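Local coordinates for phage tail sheath protein (Desulfitobacterium hafniense, PDB 3HXL), which probably serves as a building block of the contractile sheath that surrounds the tail tube of myovirus-like phages, at residues E382-N385 with Y386-L390; N355-V358 with R359-K363; N371-D374 with G375-L378; R345-R348 with V349-I353. All blocks are in the same frame, centred on the assembly; numbering follows the deposited sequence.

How the contacts relate
Three of the contacts are turns within two helices, and contact 3 is the start of the second. Contact 4 runs straight into contact 2 along helix 344-364, their centres about 15 Å apart. Contact 1 lies further along helix 373-392 than contact 3, about 17 Å away between centres. The second helix runs back alongside the first, obliquely. Tyr-386 of contact 1 is the polar link: its OH lies 2.6 Å from Asp-356 OD2 of contact 2 and 3.2 Å from Gly-352 O of contact 4, both probable hydrogen bonds. Beside it Cys-383 and Leu-390 pack on the first helix. Contact 3 stays apart, its nearest atoms about 8 Å from contact 2 and about 14 Å from contact 4.

Contact 1 (E382-N385 with Y386-L390); sequences ECIN and YMNTL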
loop_
_atom_site.group_PDB
_atom_site.type_symbol
_atom_site.label_atom_id
_atom_site.label_comp_id
_atom_site.label_asym_id
_atom_site.label_seq_id
_atom_site.Cartn_x
_atom_site.Cartn_y
_atom_site.Cartn_z
ATOM N N GLU A 382 22.485 7.266 -21.936
ATOM C CA GLU A 382 21.272 6.653 -21.416
ATOM C C GLU A 382 20.584 7.544 -20.384
ATOM O O GLU A 382 19.356 7.563 -20.297
ATOM C CB GLU A 382 21.585 5.280 -20.816
ATOM C CG GLU A 382 22.059 4.269 -21.853
ATOM C CD GLU A 382 21.058 4.072 -22.985
ATOM O OE1 GLU A 382 19.956 3.542 -22.722
ATOM O OE2 GLU A 382 21.373 4.453 -24.135
ATOM N N CYS A 383 21.371 8.286 -19.614
ATOM C CA CYS A 383 20.802 9.176 -18.609
ATOM C C CYS A 383 20.158 10.384 -19.274
ATOM O O CYS A 383 19.092 10.839 -18.860
ATOM C CB CYS A 383 21.883 9.616 -17.624
ATOM S SG CYS A 383 22.462 8.252 -16.587
ATOM N N ILE A 384 20.814 10.902 -20.305
ATOM C CA ILE A 384 20.282 12.042 -21.031
ATOM C C ILE A 384 18.936 11.651 -21.618
ATOM O O ILE A 384 17.958 12.390 -21.500
ATOM C CB ILE A 384 21.231 12.467 -22.163
ATOM C CG1 ILE A 384 22.520 13.031 -21.562
ATOM C CG2 ILE A 384 20.561 13.496 -23.060
ATOM C CD1 ILE A 384 22.313 14.271 -20.733
ATOM N N ASN A 385 18.879 10.483 -22.246
ATOM C CA ASN A 385 17.629 10.024 -22.832
ATOM C C ASN A 385 16.560 9.904 -21.760
ATOM O O ASN A 385 15.395 10.223 -22.000
ATOM C CB ASN A 385 17.822 8.680 -23.525
ATOM C CG ASN A 385 18.725 8.785 -24.734
ATOM O OD1 ASN A 385 18.640 9.748 -25.499
ATOM N ND2 ASN A 385 19.589 7.795 -24.920
ATOM N N TYR A 386 16.963 9.444 -20.579
ATOM C CA TYR A 386 16.031 9.294 -19.469
ATOM C C TYR A 386 15.504 10.663 -19.053
ATOM O O TYR A 386 14.300 10.851 -18.884
ATOM C CB TYR A 386 16.723 8.640 -18.270
ATOM C CG TYR A 386 15.847 8.562 -17.037
ATOM C CD1 TYR A 386 15.003 7.471 -16.820
ATOM C CD2 TYR A 386 15.831 9.601 -16.106
ATOM C CE1 TYR A 386 14.166 7.420 -15.705
ATOM C CE2 TYR A 386 14.999 9.561 -14.992
ATOM C CZ TYR A 386 14.170 8.473 -14.797
ATOM O OH TYR A 386 13.337 8.442 -13.698
HETATM N N MSE A 387 16.412 11.617 -18.884
HETATM C CA MSE A 387 16.012 12.952 -18.475
HETATM C C MSE A 387 15.121 13.603 -19.525
HETATM O O MSE A 387 14.187 14.330 -19.186
HETATM C CB MSE A 387 17.244 13.813 -18.202
HETATM C CG MSE A 387 18.090 13.321 -17.029
HETATM SE SE MSE A 387 17.117 13.312 -15.329
HETATM C CE MSE A 387 17.098 15.213 -15.004
ATOM N N ASN A 388 15.396 13.340 -20.800
ATOM C CA ASN A 388 14.575 13.911 -21.861
ATOM C C ASN A 388 13.159 13.353 -21.786
ATOM O O ASN A 388 12.192 14.056 -22.078
ATOM C CB ASN A 388 15.188 13.629 -23.238
ATOM C CG ASN A 388 16.376 14.523 -23.532
ATOM O OD1 ASN A 388 16.385 15.699 -23.158
ATOM N ND2 ASN A 388 17.377 13.981 -24.214
ATOM N N THR A 389 13.038 12.091 -21.385
ATOM C CA THR A 389 11.731 11.456 -21.258
ATOM C C THR A 389 10.928 12.118 -20.138
ATOM O O THR A 389 9.709 12.278 -20.246
ATOM C CB THR A 389 11.873 9.952 -20.957
ATOM O OG1 THR A 389 12.579 9.321 -22.029
ATOM C CG2 THR A 389 10.506 9.299 -20.808
ATOM N N LEU A 390 11.613 12.501 -19.062
ATOM C CA LEU A 390 10.947 13.162 -17.945
ATOM C C LEU A 390 10.461 14.536 -18.382
ATOM O O LEU A 390 9.395 14.992 -17.970
ATOM C CB LEU A 390 11.902 13.321 -16.753
ATOM C CG LEU A 390 12.174 12.083 -15.897
ATOM C CD1 LEU A 390 13.167 12.424 -14.793
ATOM C CD2 LEU A 390 10.863 11.598 -15.288
#
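Asn-385 and Thr-389 meet one alpha-helical turn apart, within helix 373-392, through a carbonyl that accepts twice. Thr-389 N gives the usual helical bond to Asn-385 O at 3.1 Å, and the hydroxyl OG1 adds a second bond to that oxygen at 3.0 Å. The two donors arrive from opposite faces of the carbonyl plane. Thr-389 can do this because OG1 sits beside its own backbone N (chi1 -60°), pointing back toward the preceding turn. A beta-branched hydroxyl residue thus has its polar group taken up by the helix itself.

One residue back on each side, Ile-384 and Asn-388 lie side by side and point the same way, with the methyl CG2 of Ile-384 against Asn-388 ND2 at 3.4 Å. Ile-384 O is bonded by Asn-388 N at 2.8 Å; the amide ND2 is also near this oxygen but badly angled for a bond.

Toward the buried side, Tyr-386 has CG opposite its backbone N (chi1 175°), which sends the ring off the helix, where its OH bonds Asp-356 OD2 and the ring meets Phe-357 edge-to-face. Cys-383, small and apolar enough for a tight interior, faces Leu-405 and Phe-361. Selenomethionine Met-387, its flexible chain bent twice, reaches Leu-405 and Phe-399, and its CG rests 3.2 Å from Cys-383 O.

Contact 2 (N355-V358 with R359-K363); sequences NDFV and RIFSK
Phe-357 and Phe-361, one turn apart on alpha-helix 344-364, form the apolar pair of this contact. Their side chains run alongside each other in the same direction, and CE2 of Phe-361 touches CB of Phe-357 at 3.5 Å. The ring planes are inclined by 49°, an oblique pairing, and CZ of Phe-361 comes over one face of the Phe-357 ring. The Phe-361 ring in turn lies with one face on the carbonyl oxygen of Phe-357, offset toward the ring's rim. Large flat residues suit this flank, which packs on Val-435 of strand 431-438; Cys-383 of the following helix also touches Phe-361.

The charged interaction lies elsewhere on the helix. Asp-356 OD1 and Arg-359 NH2 make a salt bridge at 3.2 Å, with the nitrogen approaching from above the carboxylate plane. With CG opposite its backbone N (chi1 177°) and a bend at chi3, Arg-359 folds back toward the preceding turn. A water donates to Asp-356 OD1 at 2.8 Å and accepts from Arg-359 NE at 3.2 Å, closing a second link between the pair. The other carboxylate oxygen, OD2, is engaged by the Tyr-386 hydroxyl, so Asp-356 serves both its own helix and the next.

Among the helical bonds, Val-358 O accepts both from Ser-362 N at 3.1 Å and from Ser-362 OG at 2.7 Å.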
loop_
_atom_site.group_PDB
_atom_site.type_symbol
_atom_site.label_atom_id
_atom_site.label_comp_id
_atom_site.label_asym_id
_atom_site.label_seq_id
_atom_site.Cartn_x
_atom_site.Cartn_y
_atom_site.Cartn_z
ATOM N N ASN A 355 15.207 5.463 -7.896
ATOM C CA ASN A 355 14.783 4.092 -8.142
ATOM C C ASN A 355 15.048 3.622 -9.568
ATOM O O ASN A 355 15.560 2.522 -9.771
ATOM C CB ASN A 355 13.302 3.934 -7.800
ATOM C CG ASN A 355 13.030 4.084 -6.311
ATOM O OD1 ASN A 355 11.880 4.267 -5.892
ATOM N ND2 ASN A 355 14.084 3.998 -5.501
ATOM N N ASP A 356 14.703 4.440 -10.557
ATOM C CA ASP A 356 14.938 4.051 -11.942
ATOM C C ASP A 356 16.428 3.869 -12.218
ATOM O O ASP A 356 16.841 2.838 -12.750
ATOM C CB ASP A 356 14.343 5.079 -12.911
ATOM C CG ASP A 356 12.822 5.140 -12.835
ATOM O OD1 ASP A 356 12.204 4.134 -12.431
ATOM O OD2 ASP A 356 12.247 6.190 -13.189
ATOM N N PHE A 357 17.237 4.861 -11.856
ATOM C CA PHE A 357 18.677 4.769 -12.070
ATOM C C PHE A 357 19.245 3.494 -11.463
ATOM O O PHE A 357 19.951 2.740 -12.135
ATOM C CB PHE A 357 19.390 5.979 -11.459
ATOM C CG PHE A 357 19.419 7.187 -12.359
ATOM C CD1 PHE A 357 18.533 7.301 -13.433
ATOM C CD2 PHE A 357 20.308 8.223 -12.115
ATOM C CE1 PHE A 357 18.539 8.431 -14.244
ATOM C CE2 PHE A 357 20.322 9.359 -12.918
ATOM C CZ PHE A 357 19.433 9.462 -13.987
ATOM N N VAL A 358 18.949 3.261 -10.187
ATOM C CA VAL A 358 19.433 2.071 -9.501
ATOM C C VAL A 358 19.065 0.820 -10.297
ATOM O O VAL A 358 19.867 -0.106 -10.419
ATOM C CB VAL A 358 18.834 1.952 -8.077
ATOM C CG1 VAL A 358 19.188 0.595 -7.476
ATOM C CG2 VAL A 358 19.377 3.064 -7.189
ATOM N N ARG A 359 17.856 0.809 -10.849
ATOM C CA ARG A 359 17.375 -0.326 -11.628
ATOM C C ARG A 359 18.081 -0.441 -12.981
ATOM O O ARG A 359 18.535 -1.521 -13.363
ATOM C CB ARG A 359 15.858 -0.208 -11.824
ATOM C CG ARG A 359 15.233 -1.293 -12.684
ATOM C CD ARG A 359 13.709 -1.236 -12.603
ATOM N NE ARG A 359 13.180 0.063 -13.010
ATOM C CZ ARG A 359 13.208 0.528 -14.255
ATOM N NH1 ARG A 359 13.740 -0.204 -15.225
ATOM N NH2 ARG A 359 12.705 1.724 -14.530
ATOM N N ILE A 360 18.184 0.674 -13.694
ATOM C CA ILE A 360 18.829 0.694 -15.004
ATOM C C ILE A 360 20.308 0.329 -14.947
ATOM O O ILE A 360 20.793 -0.451 -15.767
ATOM C CB ILE A 360 18.707 2.083 -15.660
ATOM C CG1 ILE A 360 17.233 2.469 -15.778
ATOM C CG2 ILE A 360 19.379 2.083 -17.024
ATOM C CD1 ILE A 360 16.386 1.438 -16.490
ATOM N N PHE A 361 21.027 0.898 -13.986
ATOM C CA PHE A 361 22.450 0.622 -13.856
ATOM C C PHE A 361 22.727 -0.806 -13.402
ATOM O O PHE A 361 23.603 -1.474 -13.945
ATOM C CB PHE A 361 23.103 1.592 -12.867
ATOM C CG PHE A 361 22.869 3.039 -13.186
ATOM C CD1 PHE A 361 22.708 3.463 -14.502
ATOM C CD2 PHE A 361 22.831 3.986 -12.166
ATOM C CE1 PHE A 361 22.506 4.807 -14.798
ATOM C CE2 PHE A 361 22.632 5.330 -12.449
ATOM C CZ PHE A 361 22.472 5.743 -13.769
ATOM N N SER A 362 21.980 -1.268 -12.406
ATOM C CA SER A 362 22.162 -2.609 -11.868
ATOM C C SER A 362 21.779 -3.714 -12.844
ATOM O O SER A 362 22.243 -4.849 -12.719
ATOM C CB SER A 362 21.347 -2.775 -10.581
ATOM O OG SER A 362 21.760 -1.850 -9.591
ATOM N N LYS A 363 20.937 -3.386 -13.816
ATOM C CA LYS A 363 20.493 -4.377 -14.789
ATOM C C LYS A 363 21.266 -4.374 -16.105
ATOM O O LYS A 363 21.781 -5.407 -16.531
ATOM C CB LYS A 363 19.002 -4.189 -15.084
ATOM C CG LYS A 363 18.076 -4.607 -13.951
ATOM C CD LYS A 363 18.034 -6.120 -13.791
ATOM C CE LYS A 363 17.429 -6.793 -15.017
ATOM N NZ LYS A 363 17.329 -8.271 -14.854
HETATM O O HOH W 1 11.764 1.932 -10.797
#

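Contact 3 (N371-D374 with G375-L378); sequences NNAD and GRNL
The backbone passes from an extended Asn-372 (psi 176°) into the first helical turn, where Arg-376 N binds Asn-372 O at 2.9 Å, followed by Asn-377 N on Ala-373 O and Leu-378 N on Asp-374 O, both at 3.0 Å. Asn-372 thus holds the N-cap position of helix 373-392. Its side chain turns in toward the first turn, but as modelled it brings the donor ND2 toward the N-H of Gly-375, so no capping bond can be claimed from its amide. Glycine at 375 leaves room for the amide where it is modelled, though two donors so close make that placing doubtful.

Arg-376 supplies a side-chain bond to the helix start. Bent at chi3 (-68°), its chain curls back so that NE also binds Asn-372 O, at 2.9 Å. The oxygen is therefore held twice: Arg-376 N approaches nearly end-on, while NE comes from high above the carbonyl plane. On the arginine's side of the bond, the oxygen lies at the guanidinium edge, close to its plane. The long aliphatic part of the chain is used as well, with CD lying 3.4 Å from Asn-371 OD1; the two side chains cross obliquely.

On the outer surface a water donates to Asp-374 OD1 at 2.6 Å and to Asn-377 OD1 at 3.0 Å, so two polar residues suited to solvent are joined through it.

Asn-371 ties this helix start to the chain around strand 405-408: its ND2 bonds Ser-409 OG, just past the strand, and Val-413 O, just before strand 415-422. At the other end of the turn, Leu-378 O receives a weak bond from Tyr-365 OH, which follows helix 344-364.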
loop_
_atom_site.group_PDB
_atom_site.type_symbol
_atom_site.label_atom_id
_atom_site.label_comp_id
_atom_site.label_asym_id
_atom_site.label_seq_id
_atom_site.Cartn_x
_atom_site.Cartn_y
_atom_site.Cartn_z
ATOM N N ASN A 371 34.911 1.365 -16.348
ATOM C CA ASN A 371 35.099 2.798 -16.142
ATOM C C ASN A 371 36.122 3.391 -17.104
ATOM O O ASN A 371 37.256 3.696 -16.726
ATOM C CB ASN A 371 35.517 3.081 -14.692
ATOM C CG ASN A 371 35.876 4.541 -14.459
ATOM O OD1 ASN A 371 35.182 5.450 -14.922
ATOM N ND2 ASN A 371 36.959 4.772 -13.726
ATOM N N ASN A 372 35.708 3.541 -18.357
ATOM C CA ASN A 372 36.563 4.114 -19.385
ATOM C C ASN A 372 35.781 5.141 -20.197
ATOM O O ASN A 372 34.583 5.338 -19.983
ATOM C CB ASN A 372 37.131 3.009 -20.291
ATOM C CG ASN A 372 36.067 2.066 -20.824
ATOM O OD1 ASN A 372 36.375 0.957 -21.262
ATOM N ND2 ASN A 372 34.815 2.501 -20.799
ATOM N N ALA A 373 36.462 5.801 -21.123
ATOM C CA ALA A 373 35.834 6.824 -21.946
ATOM C C ALA A 373 34.508 6.383 -22.571
ATOM O O ALA A 373 33.486 7.047 -22.402
ATOM C CB ALA A 373 36.801 7.268 -23.034
ATOM N N ASP A 374 34.524 5.266 -23.288
ATOM C CA ASP A 374 33.320 4.781 -23.950
ATOM C C ASP A 374 32.232 4.323 -22.997
ATOM O O ASP A 374 31.049 4.595 -23.218
ATOM C CB ASP A 374 33.670 3.655 -24.918
ATOM C CG ASP A 374 34.537 4.135 -26.059
ATOM O OD1 ASP A 374 34.100 5.070 -26.774
ATOM O OD2 ASP A 374 35.650 3.586 -26.234
ATOM N N GLY A 375 32.634 3.617 -21.947
ATOM C CA GLY A 375 31.670 3.153 -20.970
ATOM C C GLY A 375 30.930 4.328 -20.357
ATOM O O GLY A 375 29.707 4.297 -20.243
ATOM N N ARG A 376 31.668 5.366 -19.972
ATOM C CA ARG A 376 31.076 6.557 -19.362
ATOM C C ARG A 376 30.190 7.325 -20.339
ATOM O O ARG A 376 29.168 7.895 -19.951
ATOM C CB ARG A 376 32.178 7.475 -18.821
ATOM C CG ARG A 376 32.871 6.940 -17.567
ATOM C CD ARG A 376 34.128 7.732 -17.223
ATOM N NE ARG A 376 35.178 7.529 -18.220
ATOM C CZ ARG A 376 36.395 8.063 -18.157
ATOM N NH1 ARG A 376 36.735 8.842 -17.138
ATOM N NH2 ARG A 376 37.277 7.813 -19.116
ATOM N N ASN A 377 30.592 7.344 -21.606
ATOM C CA ASN A 377 29.825 8.029 -22.638
ATOM C C ASN A 377 28.472 7.361 -22.831
ATOM O O ASN A 377 27.449 8.031 -22.961
ATOM C CB ASN A 377 30.599 8.025 -23.961
ATOM C CG ASN A 377 31.683 9.086 -24.009
ATOM O OD1 ASN A 377 32.487 9.126 -24.944
ATOM N ND2 ASN A 377 31.708 9.957 -23.005
ATOM N N LEU A 378 28.469 6.031 -22.843
ATOM C CA LEU A 378 27.237 5.278 -23.032
ATOM C C LEU A 378 26.271 5.479 -21.869
ATOM O O LEU A 378 25.057 5.585 -22.064
ATOM C CB LEU A 378 27.556 3.790 -23.194
ATOM C CG LEU A 378 26.392 2.878 -23.588
ATOM C CD1 LEU A 378 25.733 3.381 -24.868
ATOM C CD2 LEU A 378 26.910 1.466 -23.771
HETATM O O HOH W 2 32.103 6.762 -26.726
#

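Contact 4 (R345-R348 with V349-I353); sequences RVIR and VLDGI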
loop_
_atom_site.group_PDB
_atom_site.type_symbol
_atom_site.label_atom_id
_atom_site.label_comp_id
_atom_site.label_asym_id
_atom_site.label_seq_id
_atom_site.Cartn_x
_atom_site.Cartn_y
_atom_site.Cartn_z
ATOM N N ARG A 345 5.095 15.902 -5.211
ATOM C CA ARG A 345 5.373 15.660 -6.624
ATOM C C ARG A 345 6.884 15.754 -6.844
ATOM O O ARG A 345 7.445 15.020 -7.651
ATOM C CB ARG A 345 4.662 16.678 -7.525
ATOM C CG ARG A 345 5.164 16.609 -8.969
ATOM C CD ARG A 345 4.226 17.293 -9.950
ATOM N NE ARG A 345 3.899 18.651 -9.552
ATOM C CZ ARG A 345 3.111 19.463 -10.248
ATOM N NH1 ARG A 345 2.570 19.044 -11.393
ATOM N NH2 ARG A 345 2.858 20.687 -9.794
ATOM N N VAL A 346 7.547 16.663 -6.130
ATOM C CA VAL A 346 8.997 16.789 -6.267
ATOM C C VAL A 346 9.617 15.477 -5.789
ATOM O O VAL A 346 10.518 14.928 -6.428
ATOM C CB VAL A 346 9.549 17.974 -5.438
ATOM C CG1 VAL A 346 11.083 17.924 -5.375
ATOM C CG2 VAL A 346 9.104 19.284 -6.076
ATOM N N ILE A 347 9.120 14.967 -4.670
ATOM C CA ILE A 347 9.625 13.707 -4.142
ATOM C C ILE A 347 9.403 12.565 -5.144
ATOM O O ILE A 347 10.266 11.701 -5.308
ATOM C CB ILE A 347 8.952 13.358 -2.790
ATOM C CG1 ILE A 347 9.322 14.412 -1.742
ATOM C CG2 ILE A 347 9.404 11.977 -2.310
ATOM C CD1 ILE A 347 10.822 14.639 -1.583
ATOM N N ARG A 348 8.251 12.552 -5.815
ATOM C CA ARG A 348 7.990 11.504 -6.800
ATOM C C ARG A 348 8.986 11.545 -7.953
ATOM O O ARG A 348 9.471 10.502 -8.394
ATOM C CB ARG A 348 6.564 11.601 -7.366
ATOM C CG ARG A 348 5.465 11.088 -6.426
ATOM C CD ARG A 348 4.085 11.039 -7.122
ATOM N NE ARG A 348 3.351 12.307 -7.113
ATOM C CZ ARG A 348 2.756 12.824 -6.038
ATOM N NH1 ARG A 348 2.816 12.190 -4.871
ATOM N NH2 ARG A 348 2.078 13.960 -6.133
ATOM N N VAL A 349 9.300 12.734 -8.452
ATOM C CA VAL A 349 10.244 12.799 -9.559
ATOM C C VAL A 349 11.654 12.406 -9.118
ATOM O O VAL A 349 12.356 11.682 -9.834
ATOM C CB VAL A 349 10.259 14.190 -10.227
ATOM C CG1 VAL A 349 10.521 15.269 -9.210
ATOM C CG2 VAL A 349 11.318 14.212 -11.326
ATOM N N LEU A 350 12.060 12.850 -7.933
ATOM C CA LEU A 350 13.384 12.519 -7.425
ATOM C C LEU A 350 13.486 11.044 -7.041
ATOM O O LEU A 350 14.509 10.401 -7.304
ATOM C CB LEU A 350 13.735 13.408 -6.231
ATOM C CG LEU A 350 13.826 14.907 -6.530
ATOM C CD1 LEU A 350 14.367 15.626 -5.304
ATOM C CD2 LEU A 350 14.752 15.153 -7.726
ATOM N N ASP A 351 12.441 10.498 -6.418
ATOM C CA ASP A 351 12.460 9.080 -6.060
ATOM C C ASP A 351 12.478 8.269 -7.356
ATOM O O ASP A 351 13.079 7.193 -7.429
ATOM C CB ASP A 351 11.232 8.698 -5.217
ATOM C CG ASP A 351 11.287 9.262 -3.804
ATOM O OD1 ASP A 351 12.294 9.914 -3.451
ATOM O OD2 ASP A 351 10.315 9.051 -3.040
ATOM N N GLY A 352 11.819 8.797 -8.385
ATOM C CA GLY A 352 11.794 8.112 -9.669
ATOM C C GLY A 352 13.186 8.055 -10.269
ATOM O O GLY A 352 13.609 7.026 -10.804
ATOM N N ILE A 353 13.901 9.171 -10.189
ATOM C CA ILE A 353 15.259 9.237 -10.713
ATOM C C ILE A 353 16.117 8.233 -9.958
ATOM O O ILE A 353 16.876 7.466 -10.557
ATOM C CB ILE A 353 15.854 10.645 -10.538
ATOM C CG1 ILE A 353 15.181 11.614 -11.516
ATOM C CG2 ILE A 353 17.364 10.615 -10.760
ATOM C CD1 ILE A 353 15.623 13.055 -11.350
#
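Val-349, Ile-347 and Arg-348 carry most of this turn of alpha-helix 344-364, each bonded through its backbone to a residue four positions away. Val-349 N donates to Arg-345 O at 3.1 Å. Valine is an apolar residue in a buried place here, though the position of its CG1 against the preceding turn is doubtful.

Ile-347 meets Asp-351. Its CG2 methyl, held opposite the backbone N (chi1 -64° for the CG1 branch), comes against Asp-351 OD2 at 3.2 Å. Asp-351 N closes the turn on Ile-347 O at 2.7 Å, and CG of the carboxylate lies 3.0 Å from that oxygen. The buried carboxylate makes a salt bridge through OD2 with Arg-224 NH1, which would probably offset the negative charge so near a carbonyl.

Arg-348 accepts Gly-352 N on its carbonyl oxygen at 2.9 Å, while its long chain, bent at chi3, lays one guanidinium face near CA of Arg-345. The charged end belongs to other parts of the fold: NH2 bonds Glu-281 O and makes a salt bridge to Asp-326.

Val-346 and Leu-350 add an apolar pair, side by side, with CG1 of the valine 4.0 Å from CD1 of the leucine. Both pack on Ile-431 of strand 431-438. Further along, Ile-353 lies against Tyr-386 and Leu-390 of helix 373-392, so this turn touches that helix, the strand and the 277-281 region.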